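PDB 2PY5: DNA polymerase from Bacillus phage phi29, which carries out protein-primed viral DNA replication by processive, high-fidelity strand displacement and has 3'-5' exonuclease activity. Local coordinates for residues D21-A26 with R152-K157; G297-I302 with A447-I452; K493-K498 with E544-G549. The protein carries 2 engineered substitutions. All coordinates share one frame; numbering follows the deposited sequence.

Interaction 1. Residues D21-A26 with R152-K157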
# COMPACT_ATOMS: atom_id res chain seq x y z
N ASP F 21 -9.74 -18.20 24.74
CA ASP F 21 -8.66 -19.17 24.76
C ASP F 21 -7.79 -19.02 23.52
O ASP F 21 -7.84 -19.83 22.58
CB ASP F 21 -9.22 -20.58 24.86
CG ASP F 21 -8.15 -21.63 25.04
OD1 ASP F 21 -8.50 -22.81 24.94
OD2 ASP F 21 -6.98 -21.27 25.26
N CYS F 22 -7.01 -17.94 23.53
CA CYS F 22 -6.21 -17.53 22.41
C CYS F 22 -4.74 -17.81 22.67
O CYS F 22 -4.15 -17.24 23.60
CB CYS F 22 -6.44 -16.04 22.17
SG CYS F 22 -5.47 -15.31 20.88
N ARG F 23 -4.17 -18.69 21.87
CA ARG F 23 -2.80 -19.12 22.05
C ARG F 23 -2.22 -19.72 20.78
O ARG F 23 -2.93 -20.16 19.90
CB ARG F 23 -2.72 -20.13 23.19
CG ARG F 23 -3.61 -21.30 23.02
CD ARG F 23 -3.66 -22.23 24.25
NE ARG F 23 -4.92 -22.95 24.21
CZ ARG F 23 -5.20 -23.98 23.40
NH1 ARG F 23 -4.30 -24.51 22.59
NH2 ARG F 23 -6.41 -24.48 23.41
N VAL F 24 -0.90 -19.75 20.72
CA VAL F 24 -0.17 -20.44 19.65
C VAL F 24 -0.32 -21.96 19.83
O VAL F 24 -0.09 -22.48 20.93
CB VAL F 24 1.32 -20.04 19.68
CG1 VAL F 24 2.17 -20.89 18.74
CG2 VAL F 24 1.46 -18.56 19.33
N TRP F 25 -0.75 -22.66 18.78
CA TRP F 25 -0.75 -24.13 18.79
C TRP F 25 0.34 -24.74 17.91
O TRP F 25 0.63 -25.92 18.01
CB TRP F 25 -2.12 -24.72 18.46
CG TRP F 25 -2.65 -24.47 17.06
CD1 TRP F 25 -3.54 -23.51 16.70
CD2 TRP F 25 -2.37 -25.23 15.88
NE1 TRP F 25 -3.84 -23.61 15.37
CE2 TRP F 25 -3.13 -24.66 14.83
CE3 TRP F 25 -1.58 -26.35 15.60
CZ2 TRP F 25 -3.09 -25.14 13.52
CZ3 TRP F 25 -1.54 -26.84 14.29
CH2 TRP F 25 -2.30 -26.23 13.27
N ALA F 26 0.95 -23.92 17.05
CA ALA F 26 2.11 -24.35 16.27
C ALA F 26 3.02 -23.17 15.95
O ALA F 26 2.55 -22.06 15.78
CB ALA F 26 1.68 -25.02 14.97
N ARG F 152 -8.35 -27.48 19.16
CA ARG F 152 -6.95 -27.82 19.43
C ARG F 152 -6.56 -27.42 20.86
O ARG F 152 -6.20 -26.28 21.11
CB ARG F 152 -6.03 -27.13 18.44
CG ARG F 152 -6.20 -27.61 17.00
CD ARG F 152 -5.23 -26.90 16.08
NE ARG F 152 -5.37 -27.29 14.67
CZ ARG F 152 -6.03 -26.60 13.74
NH1 ARG F 152 -6.68 -25.49 14.05
NH2 ARG F 152 -6.07 -27.05 12.49
N PRO F 153 -6.65 -28.37 21.80
CA PRO F 153 -6.26 -28.12 23.18
C PRO F 153 -4.77 -27.89 23.34
O PRO F 153 -3.98 -28.11 22.43
CB PRO F 153 -6.67 -29.41 23.90
CG PRO F 153 -7.63 -30.05 23.02
CD PRO F 153 -7.19 -29.74 21.65
N VAL F 154 -4.38 -27.43 24.53
CA VAL F 154 -2.97 -27.28 24.82
C VAL F 154 -2.27 -28.63 24.62
O VAL F 154 -2.73 -29.66 25.13
CB VAL F 154 -2.76 -26.74 26.25
CG1 VAL F 154 -1.28 -26.80 26.63
CG2 VAL F 154 -3.28 -25.33 26.35
N GLY F 155 -1.17 -28.62 23.87
CA GLY F 155 -0.39 -29.85 23.62
C GLY F 155 -0.90 -30.67 22.45
O GLY F 155 -0.45 -31.79 22.21
N TYR F 156 -1.88 -30.11 21.74
CA TYR F 156 -2.44 -30.75 20.55
C TYR F 156 -1.33 -31.18 19.59
O TYR F 156 -0.39 -30.41 19.30
CB TYR F 156 -3.42 -29.78 19.86
CG TYR F 156 -3.79 -30.15 18.44
CD1 TYR F 156 -4.78 -31.08 18.18
CD2 TYR F 156 -3.16 -29.55 17.36
CE1 TYR F 156 -5.13 -31.42 16.89
CE2 TYR F 156 -3.50 -29.90 16.06
CZ TYR F 156 -4.49 -30.82 15.83
OH TYR F 156 -4.84 -31.17 14.55
N LYS F 157 -1.45 -32.42 19.12
CA LYS F 157 -0.48 -33.04 18.22
C LYS F 157 -0.68 -32.57 16.78
O LYS F 157 -1.72 -32.83 16.17
CB LYS F 157 -0.63 -34.56 18.29
CG LYS F 157 0.22 -35.36 17.33
CD LYS F 157 0.22 -36.82 17.75
CE LYS F 157 0.60 -37.76 16.64
NZ LYS F 157 0.49 -39.18 17.10
O HOH W 1 -0.71 -27.70 19.50
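The indole of Trp25 lies under the side chain of Arg152, whose extended chain carries CD over the five-membered ring, 3.4 Å from its centroid, in a CH-pi contact. Beyond CD the guanidinium is stacked almost parallel on the indole, the planes 6° apart and the centres separated by 3.9 Å, with Trp25 CZ2 beneath its middle. Asp147 O and Glu162 take up the polar end of Arg152. Tyr156 turns its CD2-CE2 edge to the six-membered ring of Trp25 in an offset edge-to-face pair, planes at 85°, while one face of its own ring receives Arg152 CG. This cluster lies in the exonuclease domain, where Trp25 and Ala26 form a classic beta bulge opposite Glu14, a residue essential for exonucleolysis. Arg23 meets the loop 152-157 through its charged end: NH1 and NH2 both donate to Arg152 O, at 3.0 and 2.9 Å, from opposite faces of the carbonyl plane. On its NE side the same guanidinium grips Asp21, NE reaching OD2 at 2.9 Å and NH2 reaching OD1, so that its rotation is fixed from two directions. Val154, in the type II turn Pro153-Tyr156, lays CG2 over one guanidinium face, 3.6 Å from Arg23 NE.

Interaction 2. Residues G297-I302 with A447-I452. With EDO (1,2-ethanediol), chain J.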
# COMPACT_ATOMS: atom_id res chain seq x y z
N GLY F 297 -21.15 20.09 -16.76
CA GLY F 297 -20.33 19.41 -17.75
C GLY F 297 -18.94 19.02 -17.30
O GLY F 297 -18.16 18.50 -18.10
N TYR F 298 -18.62 19.26 -16.03
CA TYR F 298 -17.29 19.00 -15.50
C TYR F 298 -17.32 17.99 -14.34
O TYR F 298 -18.28 17.94 -13.54
CB TYR F 298 -16.65 20.30 -15.04
CG TYR F 298 -15.93 21.08 -16.13
CD1 TYR F 298 -16.54 22.15 -16.79
CD2 TYR F 298 -14.63 20.76 -16.48
CE1 TYR F 298 -15.83 22.88 -17.78
CE2 TYR F 298 -13.93 21.47 -17.47
CZ TYR F 298 -14.53 22.53 -18.10
OH TYR F 298 -13.82 23.23 -19.07
N ILE F 299 -16.28 17.18 -14.31
CA ILE F 299 -16.04 16.22 -13.23
C ILE F 299 -15.54 16.97 -12.00
O ILE F 299 -14.66 17.83 -12.10
CB ILE F 299 -14.96 15.19 -13.67
CG1 ILE F 299 -15.44 14.36 -14.85
CG2 ILE F 299 -14.52 14.29 -12.49
CD1 ILE F 299 -14.32 13.48 -15.45
N PRO F 300 -16.06 16.63 -10.81
CA PRO F 300 -15.54 17.26 -9.61
C PRO F 300 -14.15 16.76 -9.23
O PRO F 300 -13.83 15.58 -9.43
CB PRO F 300 -16.56 16.85 -8.54
CG PRO F 300 -17.00 15.51 -8.99
CD PRO F 300 -17.11 15.64 -10.49
N THR F 301 -13.35 17.67 -8.70
CA THR F 301 -11.97 17.40 -8.36
C THR F 301 -11.59 17.78 -6.92
O THR F 301 -10.49 17.49 -6.49
CB THR F 301 -11.02 18.11 -9.35
OG1 THR F 301 -11.04 19.53 -9.14
CG2 THR F 301 -11.42 17.81 -10.81
N ILE F 302 -12.51 18.39 -6.17
CA ILE F 302 -12.21 18.81 -4.79
C ILE F 302 -12.78 17.79 -3.81
O ILE F 302 -13.98 17.50 -3.82
CB ILE F 302 -12.82 20.17 -4.46
CG1 ILE F 302 -12.25 21.26 -5.37
CG2 ILE F 302 -12.56 20.53 -2.97
CD1 ILE F 302 -12.99 22.62 -5.24
N ALA F 447 -12.08 14.62 -21.00
CA ALA F 447 -12.13 14.56 -22.47
C ALA F 447 -13.20 13.60 -22.97
O ALA F 447 -13.73 13.77 -24.08
CB ALA F 447 -10.78 14.15 -23.01
N CYS F 448 -13.48 12.58 -22.15
CA CYS F 448 -14.48 11.56 -22.45
C CYS F 448 -15.73 11.72 -21.60
O CYS F 448 -16.41 10.73 -21.29
CB CYS F 448 -13.87 10.17 -22.19
SG CYS F 448 -12.39 9.81 -23.17
N TYR F 449 -16.05 12.96 -21.23
CA TYR F 449 -17.13 13.21 -20.28
C TYR F 449 -18.47 12.58 -20.65
O TYR F 449 -19.20 12.13 -19.77
CB TYR F 449 -17.33 14.72 -20.07
CG TYR F 449 -18.33 15.05 -18.99
CD1 TYR F 449 -18.00 14.95 -17.65
CD2 TYR F 449 -19.62 15.43 -19.32
CE1 TYR F 449 -18.91 15.24 -16.65
CE2 TYR F 449 -20.55 15.74 -18.32
CZ TYR F 449 -20.19 15.63 -16.99
OH TYR F 449 -21.10 15.92 -15.99
N ASP F 450 -18.78 12.54 -21.95
CA ASP F 450 -20.06 11.98 -22.41
C ASP F 450 -20.23 10.47 -22.17
O ASP F 450 -21.34 9.95 -22.23
CB ASP F 450 -20.32 12.32 -23.89
CG ASP F 450 -19.22 11.82 -24.84
OD1 ASP F 450 -19.36 12.05 -26.07
OD2 ASP F 450 -18.22 11.23 -24.41
N ARG F 451 -19.11 9.79 -21.88
CA ARG F 451 -19.09 8.34 -21.71
C ARG F 451 -18.51 7.90 -20.37
O ARG F 451 -18.50 6.72 -20.08
CB ARG F 451 -18.29 7.71 -22.86
CG ARG F 451 -18.95 7.87 -24.23
CD ARG F 451 -18.02 7.43 -25.35
NE ARG F 451 -17.63 6.02 -25.21
CZ ARG F 451 -16.79 5.39 -26.02
NH1 ARG F 451 -16.23 6.03 -27.04
NH2 ARG F 451 -16.51 4.11 -25.81
N ILE F 452 -18.03 8.84 -19.56
CA ILE F 452 -17.31 8.48 -18.34
C ILE F 452 -18.23 7.90 -17.26
O ILE F 452 -19.23 8.51 -16.88
CB ILE F 452 -16.48 9.66 -17.77
CG1 ILE F 452 -15.53 9.19 -16.67
CG2 ILE F 452 -17.41 10.80 -17.24
CD1 ILE F 452 -14.41 8.25 -17.15
C1 EDO J . -22.16 18.31 -12.87
O1 EDO J . -21.22 18.68 -13.89
C2 EDO J . -23.10 19.46 -12.57
O2 EDO J . -22.51 20.42 -11.68
O HOH W 2 -20.10 15.85 -13.24
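Two irregular backbones approach here, with Gly297 and Tyr449 nearest at 7.4 Å between CA atoms, and the peptide of Gly297 is laid over the Tyr449 ring. Gly297 O sits over the centre of the phenol ring, 3.3 Å above its plane, and Gly297 CA and C extend across the same ring toward CE2 and CZ. Gly297 has a positive phi (89°), a conformation that suits glycine because a CB would press on the preceding carbonyl oxygen. Tyr449 CG stands anti to its own N (chi1 -174°), directed to this backbone. At the ring edge, near its plane, Ile299 CG1 packs against CD1 at 3.8 Å, the two side chains running past each other in opposite directions. Farther along, Ile299 CD1 meets Ile452 CG2 more loosely, at 4.5 Å. The contact lies in the polymerisation region and joins the loop after strand 283-294 to the connection from helix 427-447 into strand 452-456, which holds the first residues of the YCDTD motif, Tyr454 to Asp456. Gln446, near the end of that helix, ties the two parts together further, its side chain bonding both Gly297 O and Ile299 N. At the phenol end a water donates to Tyr298 O at 2.8 Å and is hydrogen-bonded to Tyr449 OH at 2.9 Å. A 1,2-ethanediol, probably from the crystallisation liquor, lies beside this bridge, its O1 accepting weak bonds from the backbone N atoms of Gly297 and Tyr298. Trp232 of strand 231-233 touches both Ile299 and Ile452.

Interaction 3. Residues K493-K498 with E544-G549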
# COMPACT_ATOMS: atom_id res chain seq x y z
N LYS F 493 -22.14 -3.20 -13.12
CA LYS F 493 -22.91 -2.49 -12.13
C LYS F 493 -21.95 -1.88 -11.11
O LYS F 493 -21.11 -2.58 -10.52
CB LYS F 493 -23.94 -3.38 -11.45
CG LYS F 493 -24.86 -2.58 -10.48
CD LYS F 493 -25.86 -3.47 -9.78
CE LYS F 493 -27.11 -3.76 -10.59
NZ LYS F 493 -28.18 -4.29 -9.70
N TYR F 494 -22.04 -0.56 -10.96
CA TYR F 494 -21.19 0.21 -10.06
C TYR F 494 -22.07 0.77 -8.94
O TYR F 494 -23.04 1.47 -9.19
CB TYR F 494 -20.53 1.39 -10.80
CG TYR F 494 -19.57 0.98 -11.90
CD1 TYR F 494 -20.05 0.52 -13.14
CD2 TYR F 494 -18.20 1.05 -11.71
CE1 TYR F 494 -19.15 0.15 -14.16
CE2 TYR F 494 -17.31 0.69 -12.72
CZ TYR F 494 -17.80 0.23 -13.93
OH TYR F 494 -16.93 -0.13 -14.93
N LEU F 495 -21.75 0.41 -7.71
CA LEU F 495 -22.56 0.83 -6.57
C LEU F 495 -21.96 2.04 -5.87
O LEU F 495 -22.68 2.96 -5.49
CB LEU F 495 -22.68 -0.32 -5.57
CG LEU F 495 -23.28 -1.62 -6.08
CD1 LEU F 495 -23.28 -2.66 -4.98
CD2 LEU F 495 -24.69 -1.43 -6.66
N ARG F 496 -20.65 2.00 -5.67
CA ARG F 496 -19.88 3.04 -4.97
C ARG F 496 -18.47 3.07 -5.53
O ARG F 496 -18.08 2.19 -6.30
CB ARG F 496 -19.78 2.71 -3.47
CG ARG F 496 -21.10 2.50 -2.75
CD ARG F 496 -21.76 3.84 -2.49
NE ARG F 496 -22.94 3.71 -1.65
CZ ARG F 496 -24.19 3.58 -2.09
NH1 ARG F 496 -24.45 3.55 -3.39
NH2 ARG F 496 -25.19 3.49 -1.23
N GLN F 497 -17.69 4.07 -5.11
CA GLN F 497 -16.25 4.06 -5.34
C GLN F 497 -15.70 2.71 -4.91
O GLN F 497 -16.08 2.18 -3.85
CB GLN F 497 -15.54 5.18 -4.56
CG GLN F 497 -15.82 6.58 -5.08
CD GLN F 497 -15.57 7.69 -4.05
OE1 GLN F 497 -15.06 8.76 -4.40
NE2 GLN F 497 -15.95 7.45 -2.80
N LYS F 498 -14.83 2.14 -5.74
CA LYS F 498 -14.17 0.86 -5.46
C LYS F 498 -15.12 -0.31 -5.26
O LYS F 498 -14.72 -1.31 -4.68
CB LYS F 498 -13.22 1.00 -4.27
CG LYS F 498 -12.10 2.00 -4.53
CD LYS F 498 -11.08 2.02 -3.43
CE LYS F 498 -9.99 3.03 -3.72
NZ LYS F 498 -9.17 2.69 -4.92
N GLU F 544 -27.14 -10.76 -9.68
CA GLU F 544 -28.47 -10.69 -9.07
C GLU F 544 -28.44 -10.12 -7.64
O GLU F 544 -29.31 -9.30 -7.29
CB GLU F 544 -29.13 -12.07 -9.06
N ASN F 545 -27.46 -10.52 -6.83
CA ASN F 545 -27.42 -10.10 -5.42
C ASN F 545 -26.51 -8.92 -5.09
O ASN F 545 -26.46 -8.49 -3.95
CB ASN F 545 -27.12 -11.29 -4.48
CG ASN F 545 -25.67 -11.75 -4.55
OD1 ASN F 545 -24.80 -11.04 -5.03
ND2 ASN F 545 -25.42 -12.94 -4.03
N PHE F 546 -25.80 -8.40 -6.09
CA PHE F 546 -24.85 -7.31 -5.87
C PHE F 546 -25.62 -6.01 -5.85
O PHE F 546 -25.97 -5.47 -6.89
CB PHE F 546 -23.82 -7.27 -6.98
CG PHE F 546 -22.71 -6.28 -6.78
CD1 PHE F 546 -21.79 -6.43 -5.76
CD2 PHE F 546 -22.55 -5.22 -7.66
CE1 PHE F 546 -20.74 -5.52 -5.62
CE2 PHE F 546 -21.52 -4.33 -7.51
CZ PHE F 546 -20.63 -4.48 -6.50
N LYS F 547 -25.91 -5.55 -4.63
CA LYS F 547 -26.61 -4.30 -4.42
C LYS F 547 -26.28 -3.73 -3.06
O LYS F 547 -25.76 -4.44 -2.18
CB LYS F 547 -28.12 -4.51 -4.56
CG LYS F 547 -28.73 -5.51 -3.59
CD LYS F 547 -30.05 -6.03 -4.18
CE LYS F 547 -31.07 -6.36 -3.12
NZ LYS F 547 -32.40 -6.69 -3.73
N VAL F 548 -26.56 -2.45 -2.88
CA VAL F 548 -26.41 -1.82 -1.59
C VAL F 548 -27.29 -2.62 -0.63
O VAL F 548 -28.45 -2.92 -0.95
CB VAL F 548 -26.83 -0.33 -1.64
CG1 VAL F 548 -26.78 0.29 -0.27
CG2 VAL F 548 -25.93 0.43 -2.62
N GLY F 549 -26.70 -3.03 0.49
CA GLY F 549 -27.37 -3.83 1.52
C GLY F 549 -26.88 -5.28 1.55
O GLY F 549 -27.13 -5.99 2.51
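Phe546 and Leu495 bury the most surface, followed by Val548. Leu495 sets CD1 over one face of the Phe546 ring, 3.6 Å from the centroid and 15° off the normal, a CH-pi contact displaced toward CE2 and CZ. A chi1 of -174° places Phe546 CG anti to its backbone N, and the ring runs past the leucine in the opposite direction, with Lys493 O at its edge. The aliphatic part of Lys493 lies nearby, its CD 3.5 Å from Phe546 O. At the other end Val548 presses CG2 onto a face of the Arg496 guanidinium, 3.4 Å from NH2, the two side chains crossing at about a right angle. That guanidinium is held by Arg496 NH1 donating to Leu495 O at 2.8 Å, from above the carbonyl plane, and by salt bridges to Glu239 and the C-terminal carboxylate of Lys575. Leu495 and Arg496 face Thr499 in a classic beta bulge, and Lys498 beyond it packs on a DNA guanine base. In the polymerisation region, the thumb loop 544-549, between helix 535-538 and strand 551-561, packs against the end of palm strand 491-496, while strand 499-509 offers Thr499 and Ile501 to the Phe546 ring.

All three contacts are partly buried, but they join different parts of the polymerase. Interaction 1, in the exonuclease domain, is about 56 Å between centres from interaction 2, lies farthest from the chain centre (about 33 Å between centres) and has two exposed touching residues; interaction 3 has one, interaction 2 none. Interactions 2 and 3 lie in the polymerisation region, their centres about 22 Å apart, and each involves a segment at an end of a strand in the same antiparallel sheet, 452-456 and 491-496. Interaction 1 combines direct arginine-to-carbonyl bonds with a guanidinium-indole stack. In interaction 2 a backbone carbonyl meets an aromatic face; water links the segments in both, whereas interaction 3 relies mainly on apolar packing.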